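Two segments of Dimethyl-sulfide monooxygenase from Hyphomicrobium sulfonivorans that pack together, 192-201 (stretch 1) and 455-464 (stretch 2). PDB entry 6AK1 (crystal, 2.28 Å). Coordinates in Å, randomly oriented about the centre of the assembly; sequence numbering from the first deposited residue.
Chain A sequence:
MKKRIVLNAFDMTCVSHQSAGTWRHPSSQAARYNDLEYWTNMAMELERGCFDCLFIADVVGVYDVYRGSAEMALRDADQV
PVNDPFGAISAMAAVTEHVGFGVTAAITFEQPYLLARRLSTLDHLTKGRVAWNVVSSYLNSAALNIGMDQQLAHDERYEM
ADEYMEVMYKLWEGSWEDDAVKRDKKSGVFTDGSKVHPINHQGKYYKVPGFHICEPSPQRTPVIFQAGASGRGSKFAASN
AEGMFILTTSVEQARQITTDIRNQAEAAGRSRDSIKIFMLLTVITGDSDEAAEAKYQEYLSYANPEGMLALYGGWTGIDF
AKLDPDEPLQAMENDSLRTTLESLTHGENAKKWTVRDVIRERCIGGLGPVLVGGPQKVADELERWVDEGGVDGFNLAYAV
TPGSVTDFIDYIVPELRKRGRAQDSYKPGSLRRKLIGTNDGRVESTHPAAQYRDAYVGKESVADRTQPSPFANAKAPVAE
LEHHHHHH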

# COMPACT_ATOMS: atom_id res chain seq x y z
N ASP A 192 7.12 -23.40 25.48
CA ASP A 192 8.31 -24.21 25.73
C ASP A 192 9.53 -23.43 25.25
O ASP A 192 9.77 -23.31 24.05
CB ASP A 192 8.19 -25.57 25.04
CG ASP A 192 9.45 -26.44 25.21
OD1 ASP A 192 10.41 -26.06 25.94
OD2 ASP A 192 9.48 -27.52 24.58
N GLY A 193 10.32 -22.93 26.21
CA GLY A 193 11.46 -22.07 25.94
C GLY A 193 12.60 -22.73 25.17
O GLY A 193 13.51 -22.02 24.74
N SER A 194 12.57 -24.05 24.98
CA SER A 194 13.57 -24.69 24.12
C SER A 194 13.19 -24.62 22.65
O SER A 194 14.00 -25.03 21.81
CB SER A 194 13.80 -26.15 24.53
OG SER A 194 12.70 -26.98 24.17
N LYS A 195 12.00 -24.13 22.33
CA LYS A 195 11.58 -23.92 20.95
C LYS A 195 11.50 -22.44 20.59
O LYS A 195 10.94 -22.09 19.55
CB LYS A 195 10.23 -24.59 20.70
CG LYS A 195 10.33 -26.04 20.24
CD LYS A 195 10.76 -26.95 21.34
CE LYS A 195 10.69 -28.40 20.88
NZ LYS A 195 9.32 -28.71 20.38
N VAL A 196 12.02 -21.57 21.45
CA VAL A 196 12.14 -20.14 21.19
C VAL A 196 13.62 -19.83 21.02
O VAL A 196 14.45 -20.29 21.81
CB VAL A 196 11.51 -19.32 22.32
CG1 VAL A 196 11.73 -17.81 22.10
CG2 VAL A 196 10.03 -19.64 22.43
N HIS A 197 13.96 -19.05 20.00
CA HIS A 197 15.34 -18.93 19.59
C HIS A 197 15.74 -17.44 19.46
O HIS A 197 15.07 -16.70 18.73
CB HIS A 197 15.57 -19.65 18.25
CG HIS A 197 15.20 -21.10 18.29
ND1 HIS A 197 16.07 -22.08 18.70
CD2 HIS A 197 14.04 -21.73 17.99
CE1 HIS A 197 15.47 -23.26 18.65
NE2 HIS A 197 14.23 -23.07 18.22
N PRO A 198 16.78 -17.01 20.15
CA PRO A 198 17.39 -15.73 19.78
C PRO A 198 17.83 -15.78 18.32
O PRO A 198 18.36 -16.80 17.85
CB PRO A 198 18.59 -15.60 20.75
CG PRO A 198 18.79 -16.96 21.35
CD PRO A 198 17.48 -17.69 21.26
N ILE A 199 17.56 -14.71 17.58
CA ILE A 199 17.87 -14.77 16.16
C ILE A 199 19.36 -14.52 15.90
O ILE A 199 19.86 -14.86 14.82
CB ILE A 199 16.99 -13.80 15.34
CG1 ILE A 199 17.22 -12.35 15.75
CG2 ILE A 199 15.50 -14.20 15.47
CD1 ILE A 199 16.69 -11.33 14.75
N ASN A 200 20.07 -13.96 16.88
CA ASN A 200 21.52 -13.75 16.79
C ASN A 200 21.89 -13.05 15.49
O ASN A 200 22.79 -13.46 14.75
CB ASN A 200 22.28 -15.08 16.94
CG ASN A 200 22.33 -15.55 18.39
OD1 ASN A 200 22.43 -14.75 19.31
ND2 ASN A 200 22.26 -16.85 18.58
N HIS A 201 21.17 -11.97 15.20
CA HIS A 201 21.41 -11.21 14.00
C HIS A 201 22.48 -10.16 14.26
O HIS A 201 22.38 -9.39 15.22
CB HIS A 201 20.15 -10.51 13.48
CG HIS A 201 20.42 -9.68 12.28
ND1 HIS A 201 20.46 -10.21 11.01
CD2 HIS A 201 20.77 -8.38 12.15
CE1 HIS A 201 20.77 -9.26 10.15
NE2 HIS A 201 20.97 -8.14 10.81
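Stretch 2 (455-464) AYVGKESVAD

Stretch 2 (455-464) lies against stretch 1 (192-201) as an irregular, mostly loop segment, joining two parts of the chain more than 250 residues apart and burying 607 Å² counted over both sides. It runs antiparallel in order: Tyr456, near its start, lies by His197 and reaches Ile199 only with the end of its side chain, and Ala463, near its end, lies beside Ser194 (CA to CA 4.8 Å), with His197 and Ser461 closest in the middle (CA to CA 4.4 Å). Neither segment pairs as a regular strand. After Ala455, stretch 2 makes a type II beta turn from Tyr456 to Lys459, closed by Lys459 N to Tyr456 O at 2.9 Å; Gly458, with phi/psi of 77/4, takes the left-handed corner, where a side chain would jam against the preceding carbonyl. It then extends through Glu460 and Ser461 and ends in a 3-10 segment that includes Ala463 and Asp464.

The main bump of stretch 1 is the imidazole of His197, which fills the hollow formed by this turn and the extended residues after it. Tyr456 O lies over one ring face, 3.0 Å from His197 CE1, and Tyr456 CB makes a CH-pi contact 3.9 Å from the ring centroid. At the ring edge, His197 ND1 donates to Glu460 O at 3.0 Å, tying the side chain to the backbone that borders its pocket. The return bump is the Tyr456 side chain, whose CA-to-CB bond points toward stretch 1. Its ring reaches past His197 to Ile199: Tyr456 OH donates to Ile199 O at 2.9 Å, and Tyr456 CZ stands 4.1 Å from Ile199 CB.

Farther along, the backbones meet directly. Val462 N donates to Val196 O at 3.0 Å, while Ser461 CA makes a CA-H...O contact with the same Val196 O at 3.3 Å. Ala463 N donates to Gly193 O at 3.2 Å. Val462 CG2 packs 3.9 Å from Val196 CG1 and 4.2 Å from Pro198 CD, so one methyl touches both residues. The small Ala463 CB points toward Ser194 and lies 3.9 Å from Ser194 CB.

Glu460 extends along the exposed flank with chi1 and chi2 both t. Its OE2 is 3.6 Å from Pro198 CG, and its OE1 accepts from Asn200 ND2 at 3.0 Å. Two waters fill gaps that the protein leaves: water 1 donates to Pro198 O (2.9 Å) and Glu460 O (2.6 Å), water 2 to Asn200 OD1 (2.9 Å) and Glu460 OE2 (3.1 Å).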

# COMPACT_ATOMS: atom_id res chain seq x y z
N ALA A 455 14.48 -22.48 10.42
CA ALA A 455 15.93 -22.35 10.27
C ALA A 455 16.67 -22.29 11.59
O ALA A 455 17.90 -22.34 11.59
CB ALA A 455 16.29 -21.10 9.46
N TYR A 456 15.97 -22.16 12.72
CA TYR A 456 16.62 -22.16 14.03
C TYR A 456 16.35 -23.46 14.79
O TYR A 456 16.73 -23.56 15.96
CB TYR A 456 16.18 -20.95 14.86
CG TYR A 456 16.72 -19.64 14.32
CD1 TYR A 456 16.07 -18.98 13.27
CD2 TYR A 456 17.87 -19.06 14.82
CE1 TYR A 456 16.56 -17.79 12.76
CE2 TYR A 456 18.36 -17.88 14.33
CZ TYR A 456 17.70 -17.24 13.30
OH TYR A 456 18.18 -16.06 12.79
N VAL A 457 15.71 -24.43 14.13
CA VAL A 457 15.50 -25.74 14.74
C VAL A 457 16.85 -26.36 15.07
O VAL A 457 17.73 -26.47 14.20
CB VAL A 457 14.68 -26.64 13.80
CG1 VAL A 457 14.58 -28.05 14.37
CG2 VAL A 457 13.30 -26.05 13.58
N GLY A 458 17.05 -26.73 16.32
CA GLY A 458 18.32 -27.29 16.71
C GLY A 458 19.43 -26.28 16.89
O GLY A 458 20.58 -26.67 17.12
N LYS A 459 19.14 -24.99 16.76
CA LYS A 459 20.11 -23.97 17.09
C LYS A 459 19.85 -23.50 18.51
O LYS A 459 18.92 -23.96 19.18
CB LYS A 459 20.06 -22.82 16.08
CG LYS A 459 20.43 -23.24 14.66
CD LYS A 459 21.03 -22.08 13.88
CE LYS A 459 20.98 -22.32 12.38
NZ LYS A 459 21.69 -23.56 11.97
N GLU A 460 20.67 -22.56 18.97
CA GLU A 460 20.58 -22.06 20.34
C GLU A 460 19.15 -21.62 20.68
O GLU A 460 18.51 -20.91 19.89
CB GLU A 460 21.54 -20.89 20.54
CG GLU A 460 21.41 -20.20 21.89
CD GLU A 460 22.09 -18.83 21.92
OE1 GLU A 460 22.88 -18.52 20.99
OE2 GLU A 460 21.83 -18.06 22.86
N SER A 461 18.66 -22.06 21.83
CA SER A 461 17.34 -21.71 22.33
C SER A 461 17.47 -20.93 23.64
O SER A 461 18.54 -20.86 24.25
CB SER A 461 16.48 -22.96 22.54
OG SER A 461 16.84 -23.64 23.72
N VAL A 462 16.34 -20.36 24.09
CA VAL A 462 16.34 -19.65 25.37
C VAL A 462 16.66 -20.61 26.52
O VAL A 462 17.38 -20.25 27.47
CB VAL A 462 14.99 -18.94 25.59
CG1 VAL A 462 14.93 -18.27 26.94
CG2 VAL A 462 14.75 -17.91 24.49
N ALA A 463 16.15 -21.84 26.46
CA ALA A 463 16.38 -22.81 27.53
C ALA A 463 17.87 -23.16 27.68
O ALA A 463 18.32 -23.47 28.79
CB ALA A 463 15.56 -24.07 27.28
N ASP A 464 18.64 -23.11 26.59
CA ASP A 464 20.06 -23.44 26.62
C ASP A 464 20.86 -22.62 27.63
O ASP A 464 21.93 -23.06 28.05
CB ASP A 464 20.68 -23.25 25.23
CG ASP A 464 20.28 -24.33 24.26
OD1 ASP A 464 19.92 -25.42 24.74
OD2 ASP A 464 20.32 -24.10 23.03
O HOH W 1 19.57 -19.43 18.00
O HOH W 2 22.51 -15.16 22.17